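Local coordinates for protein manganese-containing pseudocatalase (Thermus thermophilus, PDB 2V8T) that probably breaks down hydrogen peroxide as a catalase, using two manganese ions bound in each subunit, at residues R7-L12 and G264-G269; I81-A86 and P270-G275; A174-G179 and I218-K223. All blocks are in the same frame, centred on the assembly; numbering follows the deposited sequence.

Interaction 1 (R7-L12 and G264-G269); sequences RLQIEL and GPPTGG. With SO4 (sulfate ion), chain G.
Arg7 sets CG beside its backbone N (chi1 -65°) and bends at chi2 and chi3, so its guanidinium folds over 264-269. The frame is a short two-stranded antiparallel sheet, strands 7-8 and 269-270, held by a single bridge. Leu8 and Gly269 form its hydrogen-bonded pair: Leu8 N to Gly269 O, 2.8 Å, and Gly269 N to Leu8 O, 2.9 Å. Arg7 adds a side-on grip on one carbonyl oxygen. NE reaches Thr267 O at 3.0 Å, in the guanidinium plane and nearly along the C=O axis, and NH2 gives it a longer bond. The Gly269 carbonyl carbon lies over one guanidinium face. An alanine in place of Arg7 would lose both bonds to Thr267 O and would probably hold the 267-269 loop less firmly. Gly268 has positive phi, and a CB on it would clash with Leu8 O. The Gln9 CB points away from 264-269; its NE2 bonds Tyr180 OH and Glu69 OE2, beside the manganese ligand His73. Its CG meets Pro266 CG. Met1 of the second subunit packs on Arg7 and Pro266. A sulfate, probably from the crystallisation liquor, sits on two amides: Thr267 N to O3, 2.8 Å, and Gly268 N to O1, 2.9 Å.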
ATOM      1  N   ARG A   7      33.095   0.512  -9.682  1.00  7.76           N
ATOM      2  CA  ARG A   7      33.796   0.047  -8.491  1.00  7.78           C
ATOM      3  C   ARG A   7      32.822   0.135  -7.312  1.00  7.53           C
ATOM      4  O   ARG A   7      32.125   1.139  -7.185  1.00  9.06           O
ATOM      5  CB  ARG A   7      34.999   0.939  -8.140  1.00  8.82           C
ATOM      6  CG  ARG A   7      36.106   0.920  -9.173  1.00  9.55           C
ATOM      7  CD  ARG A   7      36.982  -0.321  -9.107  1.00  9.94           C
ATOM      8  NE  ARG A   7      37.892  -0.247  -7.942  1.00 10.38           N
ATOM      9  CZ  ARG A   7      38.816  -1.164  -7.673  1.00  9.86           C
ATOM     10  NH1 ARG A   7      38.921  -2.267  -8.376  1.00 10.48           N
ATOM     11  NH2 ARG A   7      39.666  -0.961  -6.672  1.00 11.98           N
ATOM     12  N   LEU A   8      32.854  -0.852  -6.438  1.00  7.38           N
ATOM     13  CA  LEU A   8      32.181  -0.747  -5.147  1.00  7.46           C
ATOM     14  C   LEU A   8      32.999   0.107  -4.220  1.00  7.51           C
ATOM     15  O   LEU A   8      34.230   0.199  -4.343  1.00  8.14           O
ATOM     16  CB  LEU A   8      31.988  -2.111  -4.513  1.00  7.62           C
ATOM     17  CG  LEU A   8      31.098  -3.066  -5.299  1.00  8.13           C
ATOM     18  CD1 LEU A   8      31.031  -4.419  -4.588  1.00  8.96           C
ATOM     19  CD2 LEU A   8      29.705  -2.477  -5.513  1.00  9.51           C
ATOM     20  N   GLN A   9      32.369   0.690  -3.184  1.00  7.82           N
ATOM     21  CA  GLN A   9      33.104   1.569  -2.293  1.00  7.96           C
ATOM     22  C   GLN A   9      34.135   0.832  -1.471  1.00  8.41           C
ATOM     23  O   GLN A   9      35.109   1.437  -1.000  1.00  9.25           O
ATOM     24  CB  GLN A   9      32.114   2.391  -1.409  1.00  8.47           C
ATOM     25  CG  GLN A   9      32.763   3.558  -0.760  1.00  9.46           C
ATOM     26  CD  GLN A   9      31.790   4.533  -0.095  1.00  9.07           C
ATOM     27  OE1 GLN A   9      30.628   4.567  -0.441  1.00 10.70           O
ATOM     28  NE2 GLN A   9      32.256   5.318   0.819  1.00 10.43           N
ATOM     29  N   ILE A  10      33.941  -0.481  -1.218  1.00  8.63           N
ATOM     30  CA  ILE A  10      34.953  -1.386  -0.670  1.00  8.75           C
ATOM     31  C   ILE A  10      34.877  -2.678  -1.465  1.00  8.74           C
ATOM     32  O   ILE A  10      33.837  -3.004  -2.037  1.00 10.37           O
ATOM     33  CB  ILE A  10      34.769  -1.729   0.824  1.00 10.50           C
ATOM     34  CG1 ILE A  10      33.402  -2.293   1.131  1.00 10.93           C
ATOM     35  CG2 ILE A  10      35.149  -0.547   1.721  1.00 12.89           C
ATOM     36  CD1 ILE A  10      33.267  -2.993   2.431  1.00 13.33           C
ATOM     37  N   GLU A  11      35.949  -3.446  -1.411  1.00  9.47           N
ATOM     38  CA  GLU A  11      35.891  -4.813  -1.884  1.00 10.75           C
ATOM     39  C   GLU A  11      35.063  -5.659  -0.906  1.00 10.71           C
ATOM     40  O   GLU A  11      35.034  -5.392   0.298  1.00 13.59           O
ATOM     41  CB  GLU A  11      37.158  -5.485  -2.246  0.60 10.71           C
ATOM     42  CG  GLU A  11      37.832  -6.050  -1.065  0.60 10.70           C
ATOM     43  CD  GLU A  11      38.658  -5.155  -0.269  0.60 11.39           C
ATOM     44  OE1 GLU A  11      38.509  -3.933  -0.458  0.60 12.42           O
ATOM     45  OE2 GLU A  11      39.511  -5.612   0.524  0.60 11.94           O
ATOM     46  N   LEU A  12      34.420  -6.693  -1.437  1.00  9.72           N
ATOM     47  CA  LEU A  12      33.675  -7.656  -0.635  1.00  9.89           C
ATOM     48  C   LEU A  12      34.271  -9.049  -0.791  1.00 10.53           C
ATOM     49  O   LEU A  12      34.739  -9.419  -1.864  1.00 12.30           O
ATOM     50  CB  LEU A  12      32.224  -7.692  -1.075  1.00 10.54           C
ATOM     51  CG  LEU A  12      31.410  -6.427  -0.807  1.00 11.18           C
ATOM     52  CD1 LEU A  12      30.022  -6.577  -1.438  1.00 13.63           C
ATOM     53  CD2 LEU A  12      31.321  -6.139   0.669  1.00 12.08           C
ATOM     54  N   GLY A 264      37.693  13.599  -4.007  1.00 10.16           N
ATOM     55  CA  GLY A 264      37.400  12.467  -4.809  1.00 10.19           C
ATOM     56  C   GLY A 264      36.934  11.256  -4.025  1.00 10.02           C
ATOM     57  O   GLY A 264      37.004  11.206  -2.814  1.00 11.34           O
ATOM     58  N   PRO A 265      36.470  10.258  -4.778  1.00 10.83           N
ATOM     59  CA  PRO A 265      36.021   9.010  -4.171  1.00 10.83           C
ATOM     60  C   PRO A 265      37.181   8.156  -3.698  1.00 10.77           C
ATOM     61  O   PRO A 265      38.296   8.313  -4.180  1.00 11.68           O
ATOM     62  CB  PRO A 265      35.325   8.329  -5.361  1.00 12.88           C
ATOM     63  CG  PRO A 265      36.143   8.803  -6.570  1.00 13.31           C
ATOM     64  CD  PRO A 265      36.462  10.211  -6.251  1.00 12.38           C
ATOM     65  N   PRO A 266      36.939   7.197  -2.824  1.00 10.69           N
ATOM     66  CA  PRO A 266      37.991   6.192  -2.547  1.00 10.92           C
ATOM     67  C   PRO A 266      38.190   5.316  -3.741  1.00 10.31           C
ATOM     68  O   PRO A 266      37.389   5.276  -4.673  1.00 11.42           O
ATOM     69  CB  PRO A 266      37.468   5.472  -1.341  1.00 12.97           C
ATOM     70  CG  PRO A 266      36.050   5.575  -1.482  1.00 13.49           C
ATOM     71  CD  PRO A 266      35.692   6.891  -2.145  1.00 11.10           C
ATOM     72  N   THR A 267      39.306   4.550  -3.727  1.00 10.42           N
ATOM     73  CA  THR A 267      39.583   3.615  -4.810  1.00 11.51           C
ATOM     74  C   THR A 267      38.651   2.436  -4.834  1.00 10.53           C
ATOM     75  O   THR A 267      38.313   1.891  -5.887  1.00 12.04           O
ATOM     76  CB  THR A 267      41.005   3.197  -4.894  0.50 12.12           C
ATOM     77  OG1 THR A 267      41.268   2.430  -6.076  0.50 17.17           O
ATOM     78  CG2 THR A 267      41.278   2.392  -3.772  0.50 14.24           C
ATOM     79  N   GLY A 268      38.180   2.003  -3.667  1.00 10.61           N
ATOM     80  CA  GLY A 268      37.171   0.957  -3.565  1.00 10.60           C
ATOM     81  C   GLY A 268      37.640  -0.402  -3.965  1.00  9.65           C
ATOM     82  O   GLY A 268      38.807  -0.758  -3.779  1.00 12.36           O
ATOM     83  N   GLY A 269      36.719  -1.185  -4.532  1.00  8.62           N
ATOM     84  CA  GLY A 269      36.975  -2.554  -4.897  1.00  8.60           C
ATOM     85  C   GLY A 269      36.165  -2.949  -6.114  1.00  7.76           C
ATOM     86  O   GLY A 269      35.361  -2.159  -6.624  1.00  8.16           O
TER
HETATM   87  S   SO4 G1307      40.637   3.274  -0.561  0.95 14.22           S
HETATM   88  O1  SO4 G1307      39.373   2.675  -1.057  0.95 12.85           O
HETATM   89  O2  SO4 G1307      41.746   2.386  -0.556  0.95 17.51           O
HETATM   90  O3  SO4 G1307      40.961   4.503  -1.491  0.95 16.82           O
HETATM   91  O4  SO4 G1307      40.528   3.822   0.684  0.95 13.08           O

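Interaction 2 (I81-A86 and P270-G275); sequences INSLLA and PVFDAG
The Phe272 ring lies with one face against Ser83 and points its far edge at Ala86. Its CG is anti to the backbone N (chi1 176°), which swings the ring toward the helix end. Ser83 OG stands above the ring centre, 3.4 Å from the plane. Ser83 CB also lies over this face as a CH-pi contact, 4.2 Å from the centroid. The hydroxyl bonds Ala79 O in its own helix. Asn82 comes to the CE2 side of the ring, where its CB is 3.9 Å from Phe272 CE2. Its OD1 accepts from Ser123 N of the same chain, and ND2 bonds Asn49 of the second subunit. The contact docks the loop after strand 269-270 on the C-terminal end of helix 57-85, a long helix of this ferritin-clan protein. Ala86, just past that helix, holds its CB in the ring plane, 3.9 Å from Phe272 CZ. The same methyl meets Ala274 CB at 3.7 Å. Asp273 points its CB away from the helix. Its OD1 accepts from Gly275 N at 3.0 Å, an Asx turn. Its carboxylate also takes backbone N-H groups of Gly52 and Lys53 of the second subunit.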
ATOM      1  N   ILE A  81      23.719  -8.545  -0.891  1.00  6.34           N
ATOM      2  CA  ILE A  81      22.576  -9.432  -1.104  1.00  6.25           C
ATOM      3  C   ILE A  81      22.822 -10.370  -2.266  1.00  6.22           C
ATOM      4  O   ILE A  81      22.586 -11.585  -2.168  1.00  6.56           O
ATOM      5  CB  ILE A  81      21.294  -8.580  -1.279  1.00  6.17           C
ATOM      6  CG1 ILE A  81      20.960  -7.885   0.031  1.00  6.82           C
ATOM      7  CG2 ILE A  81      20.154  -9.415  -1.809  1.00  7.11           C
ATOM      8  CD1 ILE A  81      20.026  -6.702  -0.126  1.00  7.66           C
ATOM      9  N   ASN A  82      23.306  -9.834  -3.379  1.00  6.16           N
ATOM     10  CA  ASN A  82      23.555 -10.657  -4.548  1.00  6.11           C
ATOM     11  C   ASN A  82      24.603 -11.731  -4.255  1.00  6.41           C
ATOM     12  O   ASN A  82      24.515 -12.854  -4.759  1.00  6.99           O
ATOM     13  CB  ASN A  82      23.935  -9.808  -5.737  1.00  6.39           C
ATOM     14  CG  ASN A  82      22.760  -9.005  -6.249  1.00  6.31           C
ATOM     15  OD1 ASN A  82      21.610  -9.398  -6.063  1.00  7.23           O
ATOM     16  ND2 ASN A  82      23.056  -7.873  -6.931  1.00  6.85           N
ATOM     17  N   SER A  83      25.625 -11.380  -3.481  1.00  6.48           N
ATOM     18  CA  SER A  83      26.636 -12.327  -3.076  1.00  6.74           C
ATOM     19  C   SER A  83      26.034 -13.478  -2.294  1.00  7.10           C
ATOM     20  O   SER A  83      26.409 -14.645  -2.494  1.00  7.78           O
ATOM     21  CB  SER A  83      27.722 -11.638  -2.240  1.00  7.46           C
ATOM     22  OG  SER A  83      28.479 -10.708  -2.973  1.00  7.84           O
ATOM     23  N   LEU A  84      25.123 -13.161  -1.373  1.00  6.99           N
ATOM     24  CA  LEU A  84      24.455 -14.165  -0.555  1.00  7.10           C
ATOM     25  C   LEU A  84      23.482 -15.024  -1.365  1.00  7.28           C
ATOM     26  O   LEU A  84      23.190 -16.154  -0.953  1.00  8.22           O
ATOM     27  CB  LEU A  84      23.738 -13.477   0.613  1.00  7.13           C
ATOM     28  CG  LEU A  84      24.681 -12.808   1.619  1.00  7.75           C
ATOM     29  CD1 LEU A  84      23.880 -11.798   2.475  1.00  8.63           C
ATOM     30  CD2 LEU A  84      25.381 -13.845   2.489  1.00  8.82           C
ATOM     31  N   LEU A  85      22.967 -14.519  -2.485  1.00  7.26           N
ATOM     32  CA  LEU A  85      22.019 -15.254  -3.299  1.00  6.97           C
ATOM     33  C   LEU A  85      22.665 -16.009  -4.462  1.00  7.31           C
ATOM     34  O   LEU A  85      22.005 -16.815  -5.117  1.00  7.94           O
ATOM     35  CB  LEU A  85      20.966 -14.302  -3.865  1.00  7.43           C
ATOM     36  CG  LEU A  85      20.027 -13.689  -2.819  1.00  6.93           C
ATOM     37  CD1 LEU A  85      19.168 -12.631  -3.450  1.00  7.48           C
ATOM     38  CD2 LEU A  85      19.165 -14.760  -2.153  1.00  8.40           C
ATOM     39  N   ALA A  86      23.948 -15.769  -4.735  1.00  8.06           N
ATOM     40  CA  ALA A  86      24.608 -16.332  -5.930  1.00  8.16           C
ATOM     41  C   ALA A  86      24.918 -17.794  -5.735  1.00  8.55           C
ATOM     42  O   ALA A  86      25.603 -18.191  -4.820  1.00 11.55           O
ATOM     43  CB  ALA A  86      25.939 -15.584  -6.143  1.00 10.18           C
ATOM     44  N   PRO A 270      36.356  -4.172  -6.610  1.00  8.20           N
ATOM     45  CA  PRO A 270      35.640  -4.620  -7.811  1.00  8.25           C
ATOM     46  C   PRO A 270      34.132  -4.750  -7.540  1.00  7.81           C
ATOM     47  O   PRO A 270      33.707  -5.146  -6.460  1.00  8.63           O
ATOM     48  CB  PRO A 270      36.265  -5.973  -8.107  1.00  9.84           C
ATOM     49  CG  PRO A 270      37.522  -5.971  -7.432  1.00 12.61           C
ATOM     50  CD  PRO A 270      37.344  -5.172  -6.165  1.00  9.36           C
ATOM     51  N   VAL A 271      33.337  -4.528  -8.613  1.00  7.71           N
ATOM     52  CA  VAL A 271      31.974  -4.900  -8.586  1.00  7.48           C
ATOM     53  C   VAL A 271      31.840  -6.422  -8.557  1.00  7.63           C
ATOM     54  O   VAL A 271      32.795  -7.177  -8.830  1.00  8.56           O
ATOM     55  CB  VAL A 271      31.141  -4.274  -9.723  1.00  8.14           C
ATOM     56  CG1 VAL A 271      31.182  -2.759  -9.622  1.00  8.90           C
ATOM     57  CG2 VAL A 271      31.530  -4.797 -11.079  1.00  9.34           C
ATOM     58  N   PHE A 272      30.646  -6.887  -8.181  1.00  7.44           N
ATOM     59  CA  PHE A 272      30.328  -8.292  -7.997  1.00  7.46           C
ATOM     60  C   PHE A 272      29.513  -8.813  -9.169  1.00  7.61           C
ATOM     61  O   PHE A 272      28.585  -8.136  -9.620  1.00  8.72           O
ATOM     62  CB  PHE A 272      29.539  -8.467  -6.697  1.00  7.73           C
ATOM     63  CG  PHE A 272      29.092  -9.895  -6.475  1.00  8.01           C
ATOM     64  CD1 PHE A 272      30.009 -10.872  -6.189  1.00  8.63           C
ATOM     65  CD2 PHE A 272      27.762 -10.229  -6.619  1.00  8.57           C
ATOM     66  CE1 PHE A 272      29.596 -12.204  -6.071  1.00  9.17           C
ATOM     67  CE2 PHE A 272      27.369 -11.549  -6.486  1.00  9.60           C
ATOM     68  CZ  PHE A 272      28.282 -12.522  -6.227  1.00  9.55           C
ATOM     69  N   ASP A 273      29.835 -10.014  -9.612  1.00  7.97           N
ATOM     70  CA  ASP A 273      29.087 -10.699 -10.670  1.00  8.49           C
ATOM     71  C   ASP A 273      28.707 -12.080 -10.137  1.00  8.28           C
ATOM     72  O   ASP A 273      29.566 -12.937  -9.884  1.00  9.61           O
ATOM     73  CB  ASP A 273      29.955 -10.789 -11.921  1.00  8.99           C
ATOM     74  CG  ASP A 273      29.269 -11.436 -13.117  1.00  9.38           C
ATOM     75  OD1 ASP A 273      28.224 -12.064 -12.998  1.00 12.14           O
ATOM     76  OD2 ASP A 273      29.845 -11.273 -14.235  1.00 11.99           O
ATOM     77  N   ALA A 274      27.403 -12.314  -9.999  1.00  8.62           N
ATOM     78  CA  ALA A 274      26.894 -13.560  -9.435  1.00  8.87           C
ATOM     79  C   ALA A 274      27.048 -14.767 -10.329  1.00  9.35           C
ATOM     80  O   ALA A 274      26.811 -15.878  -9.823  1.00 10.29           O
ATOM     81  CB  ALA A 274      25.405 -13.396  -9.074  1.00  9.96           C
ATOM     82  N   GLY A 275      27.431 -14.585 -11.588  1.00  9.81           N
ATOM     83  CA  GLY A 275      27.632 -15.722 -12.446  1.00  9.84           C
ATOM     84  C   GLY A 275      26.352 -16.316 -12.960  1.00  8.82           C
ATOM     85  O   GLY A 275      25.259 -15.745 -12.844  1.00  9.38           O
TER

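Interaction 3 (A174-G179 and I218-K223); sequences AREMIG and IPEAKK
Two salt bridges span the contact. In the first, Arg175 grips Glu220 side-on, with two nitrogens on one oxygen. NE to Glu220 OE2 is 2.9 Å and nearly straight (167°). NH2 lies 3.3 Å from the same OE2, on that oxygen's syn lone pair. The guanidinium and carboxylate planes stand 86° apart, so the pair meets crosswise. Glu220 OE1 is taken by Tyr166 OH, while Arg175 NH1 bonds Ala100 O of the third subunit. In the second bridge, Lys223 NZ is 3.1 Å from Glu176 OE1, above the carboxylate plane. Its bond to OE2 is weak. The bend of Glu176 at chi2 brings its acid group across to the lysine. The Glu176 and Glu220 carboxylates lie near each other, and the two cations probably ease their repulsion.

The bridges join helix 172-200 to the short helix 219-226. Helix 172-200, with the manganese ligand His188, belongs to the four-helix bundle of the ferritin-like fold that holds the manganese pair. The two segments cross at -50° with their axes 8.0 Å apart.

Close packing of backbone and short aliphatic groups makes up the rest. Gly179 and Ala221 have their CA atoms only 4.0 Å apart. A CB on Gly179 would clash with Glu220 CB and Ala221 N. Ala221 CB rests on Gly179 O at 3.6 Å, and Ala221 CA makes a CA-H...O contact to that oxygen. Glu220 CB lies 3.5 Å from Arg175 O.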
ATOM      1  N   ALA A 174      28.409  -9.877   4.662  1.00  7.45           N
ATOM      2  CA  ALA A 174      27.522  -8.970   5.380  1.00  7.74           C
ATOM      3  C   ALA A 174      28.251  -8.211   6.462  1.00  7.30           C
ATOM      4  O   ALA A 174      28.027  -7.016   6.656  1.00  7.95           O
ATOM      5  CB  ALA A 174      26.341  -9.755   5.981  1.00  8.58           C
ATOM      6  N   ARG A 175      29.136  -8.899   7.199  1.00  7.60           N
ATOM      7  CA  ARG A 175      29.859  -8.227   8.292  1.00  7.90           C
ATOM      8  C   ARG A 175      30.789  -7.135   7.765  1.00  7.45           C
ATOM      9  O   ARG A 175      30.932  -6.102   8.404  1.00  7.89           O
ATOM     10  CB  ARG A 175      30.740  -9.278   9.027  0.50  8.57           C
ATOM     11  CG  ARG A 175      29.939 -10.326   9.865  0.50  8.44           C
ATOM     12  CD  ARG A 175      30.719 -11.330  10.603  0.50 10.78           C
ATOM     13  NE  ARG A 175      31.634 -10.869  11.614  0.50 12.74           N
ATOM     14  CZ  ARG A 175      31.619 -10.974  12.945  0.50 12.59           C
ATOM     15  NH1 ARG A 175      30.615 -11.343  13.690  0.50 16.11           N
ATOM     16  NH2 ARG A 175      32.773 -10.629  13.506  0.50 15.93           N
ATOM     17  N   GLU A 176      31.419  -7.384   6.630  1.00  7.78           N
ATOM     18  CA  GLU A 176      32.308  -6.372   6.028  1.00  8.10           C
ATOM     19  C   GLU A 176      31.529  -5.146   5.562  1.00  7.39           C
ATOM     20  O   GLU A 176      31.868  -4.009   5.861  1.00  8.00           O
ATOM     21  CB  GLU A 176      33.192  -6.877   4.885  0.50  8.18           C
ATOM     22  CG  GLU A 176      34.259  -7.821   5.367  0.50  7.50           C
ATOM     23  CD  GLU A 176      35.322  -7.246   6.287  0.50  8.53           C
ATOM     24  OE1 GLU A 176      35.418  -6.004   6.428  0.50  8.84           O
ATOM     25  OE2 GLU A 176      36.033  -8.088   6.890  0.50 12.59           O
ATOM     26  N   MET A 177      30.445  -5.395   4.814  1.00  7.16           N
ATOM     27  CA  MET A 177      29.612  -4.298   4.361  1.00  6.94           C
ATOM     28  C   MET A 177      29.090  -3.505   5.546  1.00  6.50           C
ATOM     29  O   MET A 177      29.092  -2.256   5.535  1.00  6.99           O
ATOM     30  CB  MET A 177      28.485  -4.819   3.468  1.00  7.05           C
ATOM     31  CG  MET A 177      27.475  -3.759   3.068  1.00  7.55           C
ATOM     32  SD  MET A 177      26.160  -3.431   4.256  1.00  7.82           S
ATOM     33  CE  MET A 177      25.209  -4.962   4.090  1.00  9.02           C
ATOM     34  N   ILE A 178      28.572  -4.203   6.561  1.00  6.36           N
ATOM     35  CA  ILE A 178      27.944  -3.498   7.667  1.00  6.84           C
ATOM     36  C   ILE A 178      28.993  -2.744   8.462  1.00  6.71           C
ATOM     37  O   ILE A 178      28.796  -1.606   8.871  1.00  7.16           O
ATOM     38  CB  ILE A 178      27.099  -4.423   8.539  1.00  7.33           C
ATOM     39  CG1 ILE A 178      25.894  -4.932   7.767  1.00  7.90           C
ATOM     40  CG2 ILE A 178      26.734  -3.686   9.833  1.00  9.09           C
ATOM     41  CD1 ILE A 178      25.156  -6.081   8.425  1.00  9.00           C
ATOM     42  N   GLY A 179      30.152  -3.392   8.728  1.00  7.02           N
ATOM     43  CA  GLY A 179      31.185  -2.668   9.449  1.00  7.58           C
ATOM     44  C   GLY A 179      31.573  -1.365   8.743  1.00  7.11           C
ATOM     45  O   GLY A 179      31.768  -0.330   9.387  1.00  7.70           O
ATOM     46  N   ILE A 218      32.510  -3.534  17.149  1.00 10.72           N
ATOM     47  CA  ILE A 218      32.166  -4.316  15.986  1.00 10.08           C
ATOM     48  C   ILE A 218      33.509  -4.497  15.221  1.00  9.86           C
ATOM     49  O   ILE A 218      34.044  -3.526  14.705  1.00 10.00           O
ATOM     50  CB  ILE A 218      31.162  -3.552  15.108  1.00  9.99           C
ATOM     51  CG1 ILE A 218      29.891  -3.181  15.911  1.00 11.48           C
ATOM     52  CG2 ILE A 218      30.864  -4.382  13.851  1.00 11.22           C
ATOM     53  CD1 ILE A 218      29.163  -4.380  16.531  1.00 13.93           C
ATOM     54  N   PRO A 219      34.065  -5.711  15.183  1.00 10.74           N
ATOM     55  CA  PRO A 219      35.454  -5.851  14.695  1.00 10.77           C
ATOM     56  C   PRO A 219      35.711  -5.262  13.298  1.00 10.00           C
ATOM     57  O   PRO A 219      36.740  -4.621  13.076  1.00 10.09           O
ATOM     58  CB  PRO A 219      35.688  -7.356  14.758  1.00 13.68           C
ATOM     59  CG  PRO A 219      34.769  -7.864  15.742  1.00 16.17           C
ATOM     60  CD  PRO A 219      33.585  -6.962  15.820  1.00 11.84           C
ATOM     61  N   GLU A 220      34.779  -5.450  12.364  1.00  9.67           N
ATOM     62  CA  GLU A 220      35.014  -4.926  11.026  1.00  9.57           C
ATOM     63  C   GLU A 220      34.992  -3.409  11.021  1.00  9.84           C
ATOM     64  O   GLU A 220      35.773  -2.752  10.299  1.00 10.66           O
ATOM     65  CB  GLU A 220      33.985  -5.512  10.063  1.00 10.52           C
ATOM     66  CG  GLU A 220      34.121  -7.007   9.823  1.00 11.28           C
ATOM     67  CD  GLU A 220      33.574  -7.896  10.893  1.00 11.88           C
ATOM     68  OE1 GLU A 220      32.890  -7.407  11.848  1.00 12.61           O
ATOM     69  OE2 GLU A 220      33.863  -9.122  10.827  1.00 14.54           O
ATOM     70  N   ALA A 221      34.081  -2.801  11.818  1.00  8.90           N
ATOM     71  CA  ALA A 221      34.059  -1.366  11.917  1.00  8.53           C
ATOM     72  C   ALA A 221      35.342  -0.831  12.561  1.00  8.78           C
ATOM     73  O   ALA A 221      35.879   0.179  12.123  1.00  9.50           O
ATOM     74  CB  ALA A 221      32.853  -0.877  12.726  1.00  9.03           C
ATOM     75  N   LYS A 222      35.830  -1.533  13.595  1.00  9.20           N
ATOM     76  CA  LYS A 222      37.067  -1.131  14.246  1.00  9.11           C
ATOM     77  C   LYS A 222      38.207  -1.087  13.202  1.00  9.26           C
ATOM     78  O   LYS A 222      39.025  -0.169  13.205  1.00 10.10           O
ATOM     79  CB  LYS A 222      37.360  -2.060  15.408  0.80 11.13           C
ATOM     80  CG  LYS A 222      38.455  -1.549  16.308  0.80 14.49           C
ATOM     81  CD  LYS A 222      39.776  -2.015  15.985  0.80 22.16           C
ATOM     82  CE  LYS A 222      40.784  -1.643  17.143  0.80 22.84           C
ATOM     83  NZ  LYS A 222      42.023  -2.272  16.658  0.80 23.97           N
ATOM     84  N   LYS A 223      38.291  -2.102  12.335  1.00  9.32           N
ATOM     85  CA  LYS A 223      39.326  -2.091  11.305  1.00  8.92           C
ATOM     86  C   LYS A 223      39.230  -0.844  10.421  1.00  8.29           C
ATOM     87  O   LYS A 223      40.231  -0.173  10.145  1.00  8.72           O
ATOM     88  CB  LYS A 223      39.240  -3.340  10.463  0.70 10.42           C
ATOM     89  CG  LYS A 223      40.301  -3.425   9.349  0.70 11.34           C
ATOM     90  CD  LYS A 223      40.097  -4.550   8.339  0.70 14.38           C
ATOM     91  CE  LYS A 223      38.815  -4.449   7.502  0.70 19.14           C
ATOM     92  NZ  LYS A 223      38.479  -5.715   6.823  0.70 22.58           N
TER

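How the interactions relate
The second segments of interactions 1 and 2 are consecutive, 264-269 running straight into 270-275. The two contacts touch where Leu8 CD1 meets Pro270 O at 3.3 Å, and both border the second subunit. Interaction 3 meets the third subunit. It touches interaction 1 through Ile10 CD1 and Glu176 O, 3.8 Å apart. Interactions 2 and 3 do not touch; their nearest atoms are about 5 Å apart. Interaction 1 is closest to the dimanganese site. The Gln9 side chain is about 3 Å from that of the ligand His73 and about 7 Å from a manganese ion. Interaction 2 lies away from the site.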